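Local coordinates for acidic lectin (Psophocarpus tetragonolobus, PDB 1F9K), which binds galactose-type sugars as a calcium- and manganese-containing legume lectin and probably agglutinates cells bearing suitable glycans, such as the H antigen, at residues F92-P96 with N118-V122; D104-V110 with S210-Y215; S148-Q154 with Y187-N191. The protein carries 3 engineered substitutions. All blocks are in the same frame, centred on the assembly; numbering follows the deposited sequence.

All three contacts reach the same seven-stranded antiparallel sheet, but by different means. Contact 1 is pairing inside that sheet, a buried ladder of main-chain hydrogen bonds between neighbouring strands. Contact 2, also largely buried, lays a loop over strand 204-213, the next neighbour of strand 88-95; it is held by two hydroxyl-to-carbonyl bonds, and one end of it lines the galactoside pocket. The two touch through Phe-93, packed on Ser-210 and Val-110. Contact 3 lies about 17 Å from contact 1 and about 20 Å from contact 2, centre to centre; it is partly exposed, joins an outermost strand to the opposing sheet through apolar and aromatic side chains, and borders the second subunit.

Contact 1: F92-P96 with N118-V122; sequences FFMVP and NAFAV. Engineered in segment 118-122: Phe-120 (natural residue Leu).
Residues 92-96 and 118-122 form an antiparallel strand pair inside the seven-stranded sheet of the legume lectin domain, where strand 88-95 lies between strands 204-213 and 120-125. Both backbones are extended, and the axes of strand segments 92-95 and 120-122 run at 174°, 4.5 Å apart at closest approach. Phe-92/Val-122 and Met-94/Phe-120 are hydrogen-bonded pairs: Phe-92 N to Val-122 O is 3.0 Å, Val-122 N to Phe-92 O 2.6 Å, Met-94 N to Phe-120 O 2.7 Å and Phe-120 N to Met-94 O 3.1 Å. Between them Phe-93 and Ala-121 make a non-hydrogen-bonded pair with a CA-CA distance of 4.0 Å. This ladder belongs to the curved sheet of the legume lectin jelly roll, and the faces of the sheet are lined differently. Phe-92, Met-94, Phe-120 and Val-122 lie on one face, Met-94 with chi1 m and the other three t; there Phe-92 also packs on Thr-71 and Met-94 on Phe-69 of the opposing sheet's strand 68-78. Phe-120 is an engineered residue (natural Leu), and its ring centroid lies 5.5 Å from Met-94 SD in an oblique Met-aromatic contact. On the other face Phe-93 CB meets Ala-121 CB at 3.8 Å, while the p rotamer of Phe-93 carries its ring away toward Val-110. Beyond the last bridge, Val-95 CG1 reaches Ala-119 CB at 3.6 Å, and Pro-96 CD sits 3.0 Å from Asn-118 O.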
loop_
_atom_site.group_PDB
_atom_site.type_symbol
_atom_site.label_atom_id
_atom_site.label_comp_id
_atom_site.label_asym_id
_atom_site.label_seq_id
_atom_site.Cartn_x
_atom_site.Cartn_y
_atom_site.Cartn_z
ATOM N N PHE A 92 15.365 -4.899 4.019
ATOM C CA PHE A 92 14.769 -5.779 5.025
ATOM C C PHE A 92 14.995 -7.123 4.379
ATOM O O PHE A 92 14.642 -7.310 3.219
ATOM C CB PHE A 92 13.266 -5.539 5.188
ATOM C CG PHE A 92 12.542 -6.677 5.866
ATOM C CD1 PHE A 92 12.515 -6.779 7.251
ATOM C CD2 PHE A 92 11.915 -7.666 5.118
ATOM C CE1 PHE A 92 11.874 -7.846 7.877
ATOM C CE2 PHE A 92 11.272 -8.736 5.740
ATOM C CZ PHE A 92 11.254 -8.823 7.119
ATOM N N PHE A 93 15.586 -8.056 5.110
ATOM C CA PHE A 93 15.864 -9.343 4.511
ATOM C C PHE A 93 15.533 -10.519 5.403
ATOM O O PHE A 93 15.244 -10.357 6.583
ATOM C CB PHE A 93 17.335 -9.402 4.119
ATOM C CG PHE A 93 18.262 -9.330 5.288
ATOM C CD1 PHE A 93 18.651 -8.100 5.808
ATOM C CD2 PHE A 93 18.697 -10.490 5.915
ATOM C CE1 PHE A 93 19.461 -8.031 6.944
ATOM C CE2 PHE A 93 19.504 -10.427 7.045
ATOM C CZ PHE A 93 19.885 -9.199 7.562
ATOM N N MET A 94 15.572 -11.702 4.807
ATOM C CA MET A 94 15.311 -12.951 5.494
ATOM C C MET A 94 16.332 -13.933 4.954
ATOM O O MET A 94 16.567 -13.983 3.745
ATOM C CB MET A 94 13.926 -13.497 5.167
ATOM C CG MET A 94 12.767 -12.663 5.609
ATOM S SD MET A 94 11.293 -13.652 5.336
ATOM C CE MET A 94 10.103 -12.823 6.449
ATOM N N VAL A 95 16.945 -14.717 5.834
ATOM C CA VAL A 95 17.920 -15.710 5.399
ATOM C C VAL A 95 17.951 -16.873 6.368
ATOM O O VAL A 95 17.632 -16.724 7.549
ATOM C CB VAL A 95 19.357 -15.134 5.292
ATOM C CG1 VAL A 95 19.453 -14.181 4.126
ATOM C CG2 VAL A 95 19.729 -14.431 6.581
ATOM N N PRO A 96 18.312 -18.061 5.864
ATOM C CA PRO A 96 18.393 -19.261 6.684
ATOM C C PRO A 96 19.345 -18.957 7.819
ATOM O O PRO A 96 20.272 -18.156 7.654
ATOM C CB PRO A 96 18.965 -20.285 5.721
ATOM C CG PRO A 96 18.379 -19.863 4.426
ATOM C CD PRO A 96 18.593 -18.381 4.455
ATOM N N ASN A 118 20.066 -18.840 -0.003
ATOM C CA ASN A 118 18.730 -18.388 -0.315
ATOM C C ASN A 118 18.518 -17.154 0.528
ATOM O O ASN A 118 18.705 -17.178 1.744
ATOM C CB ASN A 118 17.678 -19.437 0.050
ATOM C CG ASN A 118 17.719 -20.648 -0.855
ATOM O OD1 ASN A 118 17.686 -20.531 -2.083
ATOM N ND2 ASN A 118 17.777 -21.827 -0.250
ATOM N N ALA A 119 18.151 -16.062 -0.124
ATOM C CA ALA A 119 17.902 -14.823 0.585
ATOM C C ALA A 119 16.727 -14.095 -0.036
ATOM O O ALA A 119 16.499 -14.179 -1.238
ATOM C CB ALA A 119 19.139 -13.940 0.551
ATOM N N PHE A 120 15.983 -13.390 0.802
ATOM C CA PHE A 120 14.834 -12.627 0.361
ATOM C C PHE A 120 14.968 -11.255 0.968
ATOM O O PHE A 120 15.150 -11.131 2.180
ATOM C CB PHE A 120 13.534 -13.238 0.856
ATOM C CG PHE A 120 12.347 -12.386 0.572
ATOM C CD1 PHE A 120 11.731 -12.419 -0.676
ATOM C CD2 PHE A 120 11.861 -11.515 1.534
ATOM C CE1 PHE A 120 10.639 -11.592 -0.964
ATOM C CE2 PHE A 120 10.769 -10.680 1.256
ATOM C CZ PHE A 120 10.157 -10.720 0.001
ATOM N N ALA A 121 14.863 -10.219 0.141
ATOM C CA ALA A 121 15.003 -8.872 0.665
ATOM C C ALA A 121 14.127 -7.840 0.003
ATOM O O ALA A 121 13.734 -7.989 -1.151
ATOM C CB ALA A 121 16.462 -8.446 0.580
ATOM N N VAL A 122 13.808 -6.809 0.768
ATOM C CA VAL A 122 13.016 -5.694 0.277
ATOM C C VAL A 122 13.959 -4.498 0.356
ATOM O O VAL A 122 14.259 -3.977 1.441
ATOM C CB VAL A 122 11.777 -5.425 1.154
ATOM C CG1 VAL A 122 11.016 -4.200 0.629
ATOM C CG2 VAL A 122 10.885 -6.655 1.164
#

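Contact 2: D104-V110 with S210-Y215; sequences DGGNLGV and SATTGY. With AMG (methyl alpha-D-galactopyranoside), chain E.
The loop 104-110 curls over the end of strand 204-213, held to it by two side-chain hydroxyls. Thr-212, in the p rotamer, points its CB toward the loop, and its OG1 donates to Gly-105 O at 2.9 Å, while its CG2 packs 3.7 Å from both Leu-108 C and Gly-109 N. Two residues earlier Ser-210, with chi1 t, also faces the loop and donates from OG to Leu-108 O at 2.8 Å; its CB touches Val-110 CG2 at 3.9 Å. Ala-211 and Thr-213 point away. Leu-108 (m,t), with left-handed phi/psi, runs alongside the strand, CD2 4.0 Å from Thr-212 OG1. The loop is tightened by its own turns: Leu-108 N bonds Gly-105 O at 2.8 Å and Val-110 N bonds Asn-107 O at 2.7 Å. Gly-105 and Gly-109 also have positive phi, and a CB on either would clash, with Tyr-215 CD1 or Ser-210 OG respectively. Tyr-215, its chi1 off-rotamer at -103°, brings CE1 to 3.9 Å from Asp-104 CB and turns its ring edge to Gly-105 N. The carboxylate of Asp-104 bonds Thr-47 and forms salt bridges with Arg-21 and Lys-45. Weak bonds from Gly-106 N to AMG O3 (2.8 Å) and from Tyr-215 N to AMG O4 (3.4 Å) bring both segments into contact with the galactoside, which Asp-88 and Gln-216 also hydrogen-bond: the monosaccharide pocket of a legume lectin, formed by loops and strand ends beside the seven-stranded sheet.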
loop_
_atom_site.group_PDB
_atom_site.type_symbol
_atom_site.label_atom_id
_atom_site.label_comp_id
_atom_site.label_asym_id
_atom_site.label_seq_id
_atom_site.Cartn_x
_atom_site.Cartn_y
_atom_site.Cartn_z
ATOM N N ASP A 104 29.445 -6.039 0.319
ATOM C CA ASP A 104 29.283 -4.622 0.621
ATOM C C ASP A 104 28.577 -3.901 -0.518
ATOM O O ASP A 104 28.019 -4.518 -1.421
ATOM C CB ASP A 104 30.647 -3.964 0.825
ATOM C CG ASP A 104 31.339 -4.430 2.080
ATOM O OD1 ASP A 104 30.688 -4.480 3.144
ATOM O OD2 ASP A 104 32.542 -4.732 2.004
ATOM N N GLY A 105 28.610 -2.580 -0.461
ATOM C CA GLY A 105 28.014 -1.757 -1.498
ATOM C C GLY A 105 26.699 -2.191 -2.110
ATOM O O GLY A 105 25.721 -2.434 -1.398
ATOM N N GLY A 106 26.692 -2.279 -3.441
ATOM C CA GLY A 106 25.507 -2.657 -4.202
ATOM C C GLY A 106 24.748 -3.897 -3.780
ATOM O O GLY A 106 23.588 -4.067 -4.146
ATOM N N ASN A 107 25.387 -4.776 -3.023
ATOM C CA ASN A 107 24.709 -5.974 -2.563
ATOM C C ASN A 107 24.044 -5.770 -1.213
ATOM O O ASN A 107 23.634 -6.717 -0.549
ATOM C CB ASN A 107 25.677 -7.141 -2.537
ATOM C CG ASN A 107 26.044 -7.599 -3.932
ATOM O OD1 ASN A 107 25.237 -8.200 -4.631
ATOM N ND2 ASN A 107 27.259 -7.299 -4.348
ATOM N N LEU A 108 23.936 -4.505 -0.827
ATOM C CA LEU A 108 23.281 -4.124 0.409
ATOM C C LEU A 108 23.589 -5.006 1.588
ATOM O O LEU A 108 22.788 -5.127 2.503
ATOM C CB LEU A 108 21.792 -4.122 0.189
ATOM C CG LEU A 108 21.380 -3.155 -0.899
ATOM C CD1 LEU A 108 19.918 -3.351 -1.139
ATOM C CD2 LEU A 108 21.676 -1.728 -0.470
ATOM N N GLY A 109 24.748 -5.636 1.558
ATOM C CA GLY A 109 25.137 -6.488 2.657
ATOM C C GLY A 109 24.256 -7.699 2.807
ATOM O O GLY A 109 24.209 -8.290 3.866
ATOM N N VAL A 110 23.564 -8.085 1.744
ATOM C CA VAL A 110 22.677 -9.233 1.807
ATOM C C VAL A 110 22.963 -10.321 0.785
ATOM O O VAL A 110 22.967 -11.488 1.131
ATOM C CB VAL A 110 21.214 -8.784 1.670
ATOM C CG1 VAL A 110 20.290 -9.986 1.444
ATOM C CG2 VAL A 110 20.816 -7.999 2.925
ATOM N N SER A 210 19.360 -4.287 6.996
ATOM C CA SER A 210 20.747 -4.092 6.577
ATOM C C SER A 210 20.924 -2.819 5.747
ATOM O O SER A 210 19.984 -2.350 5.118
ATOM C CB SER A 210 21.208 -5.312 5.768
ATOM O OG SER A 210 22.542 -5.158 5.322
ATOM N N ALA A 211 22.133 -2.261 5.762
ATOM C CA ALA A 211 22.451 -1.046 4.997
ATOM C C ALA A 211 23.960 -0.921 4.737
ATOM O O ALA A 211 24.783 -1.447 5.486
ATOM C CB ALA A 211 21.929 0.206 5.719
ATOM N N THR A 212 24.313 -0.215 3.667
ATOM C CA THR A 212 25.710 -0.039 3.281
ATOM C C THR A 212 26.023 1.308 2.639
ATOM O O THR A 212 25.196 1.881 1.946
ATOM C CB THR A 212 26.123 -1.103 2.270
ATOM O OG1 THR A 212 25.273 -1.028 1.116
ATOM C CG2 THR A 212 26.013 -2.471 2.878
ATOM N N THR A 213 27.230 1.807 2.863
ATOM C CA THR A 213 27.639 3.060 2.245
ATOM C C THR A 213 28.566 2.708 1.085
ATOM O O THR A 213 29.092 1.587 1.029
ATOM C CB THR A 213 28.350 4.016 3.228
ATOM O OG1 THR A 213 29.511 3.388 3.784
ATOM C CG2 THR A 213 27.394 4.422 4.327
ATOM N N GLY A 214 28.755 3.674 0.177
ATOM C CA GLY A 214 29.547 3.489 -1.030
ATOM C C GLY A 214 30.994 3.030 -1.060
ATOM O O GLY A 214 31.712 2.993 -0.066
ATOM N N TYR A 215 31.408 2.659 -2.262
ATOM C CA TYR A 215 32.758 2.187 -2.521
ATOM C C TYR A 215 33.698 3.327 -2.855
ATOM O O TYR A 215 34.851 3.105 -3.178
ATOM C CB TYR A 215 32.764 1.210 -3.698
ATOM C CG TYR A 215 32.872 -0.244 -3.328
ATOM C CD1 TYR A 215 31.834 -0.896 -2.673
ATOM C CD2 TYR A 215 33.975 -0.987 -3.718
ATOM C CE1 TYR A 215 31.881 -2.254 -2.427
ATOM C CE2 TYR A 215 34.041 -2.349 -3.480
ATOM C CZ TYR A 215 32.985 -2.980 -2.839
ATOM O OH TYR A 215 33.021 -4.344 -2.657
HETATM C C1 AMG E . 30.666 0.993 -6.913
HETATM C C2 AMG E . 29.809 -0.038 -6.173
HETATM C C3 AMG E . 28.360 0.489 -6.053
HETATM C C4 AMG E . 28.332 1.903 -5.413
HETATM C C5 AMG E . 29.332 2.850 -6.088
HETATM C C6 AMG E . 29.525 4.089 -5.241
HETATM C C7 AMG E . 30.907 2.139 -9.001
HETATM O O1 AMG E . 30.219 1.136 -8.231
HETATM O O2 AMG E . 29.853 -1.304 -6.831
HETATM O O3 AMG E . 27.577 -0.409 -5.275
HETATM O O4 AMG E . 28.622 1.846 -4.022
HETATM O O5 AMG E . 30.635 2.228 -6.198
HETATM O O6 AMG E . 29.985 5.179 -6.020
#

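Contact 3: S148-Q154 with Y187-N191; sequences SKTLHFQ and YTLSN
Side-chain packing between edge strands of the two sheets joins segment 148-154 to segment 187-191. Strand segments 149-152 and 187-191 are extended and nearly antiparallel (172°), but their axes come no closer than 7.6 Å, too far apart for strand pairing, so side chains bridge the gap. The nearest CA atoms pair Lys-149 with Asn-191, Leu-151 with Leu-189 and Phe-153 with Tyr-187, at 7.1, 6.6 and 6.9 Å; all six of these residues point CB toward the partner segment. Among the apolar contacts, Leu-151 CB lies 3.9 Å from Leu-189 CD1, and Leu-151 CD2 4.1 Å from Tyr-187 CB; both leucines are t,p. The aromatic contacts gather at Tyr-187 (chi1 m). Phe-153 CB sits over its face, 3.4 Å from the ring centroid, a CH-pi contact, and the p rotamer of Phe-153 sets the two rings edge-to-face, Phe-153 giving the edge, with centroids 5.8 Å apart and planes at 65°. Among polar contacts, Gln-154 N donates a weak hydrogen bond to Tyr-187 OH at 3.2 Å. The second subunit borders both segments: its Lys-166 bonds Thr-188 O and packs on Leu-151, and its Val-177 packs on Thr-188. Strand 149-152 is an outermost strand of the seven-stranded sheet, bonded to strand 137-142 through Ile-138 and Ile-140, whereas strand 185-192 pairs with strand 173-180 in the opposing sheet.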
loop_
_atom_site.group_PDB
_atom_site.type_symbol
_atom_site.label_atom_id
_atom_site.label_comp_id
_atom_site.label_asym_id
_atom_site.label_seq_id
_atom_site.Cartn_x
_atom_site.Cartn_y
_atom_site.Cartn_z
ATOM N N SER A 148 12.848 -8.364 -8.739
ATOM C CA SER A 148 11.901 -8.993 -9.641
ATOM C C SER A 148 10.895 -7.917 -10.048
ATOM O O SER A 148 10.220 -8.042 -11.065
ATOM C CB SER A 148 11.187 -10.136 -8.936
ATOM O OG SER A 148 10.467 -9.639 -7.826
ATOM N N LYS A 149 10.795 -6.869 -9.237
ATOM C CA LYS A 149 9.914 -5.735 -9.517
ATOM C C LYS A 149 10.441 -4.517 -8.769
ATOM O O LYS A 149 10.982 -4.657 -7.672
ATOM C CB LYS A 149 8.474 -6.019 -9.085
ATOM C CG LYS A 149 7.613 -6.583 -10.179
ATOM C CD LYS A 149 6.192 -6.040 -10.102
ATOM C CE LYS A 149 5.372 -6.454 -11.333
ATOM N NZ LYS A 149 4.011 -5.826 -11.386
ATOM N N THR A 150 10.316 -3.331 -9.361
ATOM C CA THR A 150 10.777 -2.104 -8.703
ATOM C C THR A 150 9.800 -0.953 -8.891
ATOM O O THR A 150 8.958 -0.974 -9.774
ATOM C CB THR A 150 12.171 -1.607 -9.223
ATOM O OG1 THR A 150 12.036 -1.085 -10.554
ATOM C CG2 THR A 150 13.193 -2.718 -9.203
ATOM N N LEU A 151 9.931 0.060 -8.053
ATOM C CA LEU A 151 9.073 1.229 -8.136
ATOM C C LEU A 151 9.880 2.455 -7.713
ATOM O O LEU A 151 10.493 2.457 -6.641
ATOM C CB LEU A 151 7.868 1.065 -7.215
ATOM C CG LEU A 151 6.891 2.230 -7.263
ATOM C CD1 LEU A 151 6.060 2.134 -8.504
ATOM C CD2 LEU A 151 6.006 2.190 -6.038
ATOM N N HIS A 152 9.888 3.488 -8.548
ATOM C CA HIS A 152 10.646 4.696 -8.246
ATOM C C HIS A 152 9.915 5.551 -7.213
ATOM O O HIS A 152 8.688 5.587 -7.201
ATOM C CB HIS A 152 10.885 5.479 -9.549
ATOM C CG HIS A 152 11.703 6.722 -9.380
ATOM N ND1 HIS A 152 11.152 7.938 -9.048
ATOM C CD2 HIS A 152 13.038 6.932 -9.477
ATOM C CE1 HIS A 152 12.110 8.843 -8.943
ATOM N NE2 HIS A 152 13.265 8.259 -9.199
ATOM N N PHE A 153 10.666 6.206 -6.328
ATOM C CA PHE A 153 10.069 7.086 -5.319
ATOM C C PHE A 153 10.982 8.278 -5.012
ATOM O O PHE A 153 12.204 8.208 -5.188
ATOM C CB PHE A 153 9.755 6.319 -4.008
ATOM C CG PHE A 153 10.970 5.988 -3.175
ATOM C CD1 PHE A 153 11.741 4.860 -3.453
ATOM C CD2 PHE A 153 11.393 6.845 -2.177
ATOM C CE1 PHE A 153 12.917 4.599 -2.754
ATOM C CE2 PHE A 153 12.568 6.594 -1.469
ATOM C CZ PHE A 153 13.334 5.463 -1.764
ATOM N N GLN A 154 10.376 9.377 -4.575
ATOM C CA GLN A 154 11.112 10.575 -4.212
ATOM C C GLN A 154 11.524 10.342 -2.774
ATOM O O GLN A 154 10.729 9.856 -1.976
ATOM C CB GLN A 154 10.201 11.789 -4.275
ATOM C CG GLN A 154 9.791 12.170 -5.672
ATOM C CD GLN A 154 10.889 12.919 -6.384
ATOM O OE1 GLN A 154 11.395 13.915 -5.862
ATOM N NE2 GLN A 154 11.270 12.452 -7.578
ATOM N N TYR A 187 3.743 5.367 -1.668
ATOM C CA TYR A 187 4.293 4.500 -2.696
ATOM C C TYR A 187 3.921 3.059 -2.367
ATOM O O TYR A 187 4.234 2.566 -1.282
ATOM C CB TYR A 187 5.811 4.652 -2.734
ATOM C CG TYR A 187 6.252 6.067 -3.038
ATOM C CD1 TYR A 187 6.228 6.573 -4.336
ATOM C CD2 TYR A 187 6.654 6.917 -2.014
ATOM C CE1 TYR A 187 6.597 7.902 -4.595
ATOM C CE2 TYR A 187 7.017 8.245 -2.264
ATOM C CZ TYR A 187 6.986 8.733 -3.547
ATOM O OH TYR A 187 7.317 10.055 -3.762
ATOM N N THR A 188 3.241 2.388 -3.295
ATOM C CA THR A 188 2.854 1.002 -3.067
ATOM C C THR A 188 3.286 0.088 -4.221
ATOM O O THR A 188 3.078 0.400 -5.387
ATOM C CB THR A 188 1.346 0.891 -2.833
ATOM O OG1 THR A 188 1.053 -0.426 -2.363
ATOM C CG2 THR A 188 0.574 1.158 -4.122
ATOM N N LEU A 189 3.898 -1.037 -3.869
ATOM C CA LEU A 189 4.410 -2.003 -4.835
ATOM C C LEU A 189 4.176 -3.437 -4.358
ATOM O O LEU A 189 4.508 -3.773 -3.223
ATOM C CB LEU A 189 5.907 -1.780 -5.017
ATOM C CG LEU A 189 6.658 -2.775 -5.889
ATOM C CD1 LEU A 189 6.325 -2.537 -7.351
ATOM C CD2 LEU A 189 8.133 -2.598 -5.666
ATOM N N SER A 190 3.633 -4.288 -5.227
ATOM C CA SER A 190 3.346 -5.678 -4.861
ATOM C C SER A 190 3.693 -6.691 -5.950
ATOM O O SER A 190 3.635 -6.398 -7.151
ATOM C CB SER A 190 1.857 -5.847 -4.527
ATOM O OG SER A 190 1.339 -4.682 -3.913
ATOM N N ASN A 191 4.032 -7.899 -5.523
ATOM C CA ASN A 191 4.348 -8.960 -6.463
ATOM C C ASN A 191 4.010 -10.299 -5.841
ATOM O O ASN A 191 3.598 -10.359 -4.686
ATOM C CB ASN A 191 5.821 -8.948 -6.829
ATOM C CG ASN A 191 6.114 -9.808 -8.035
ATOM O OD1 ASN A 191 7.270 -10.112 -8.343
ATOM N ND2 ASN A 191 5.055 -10.198 -8.745
#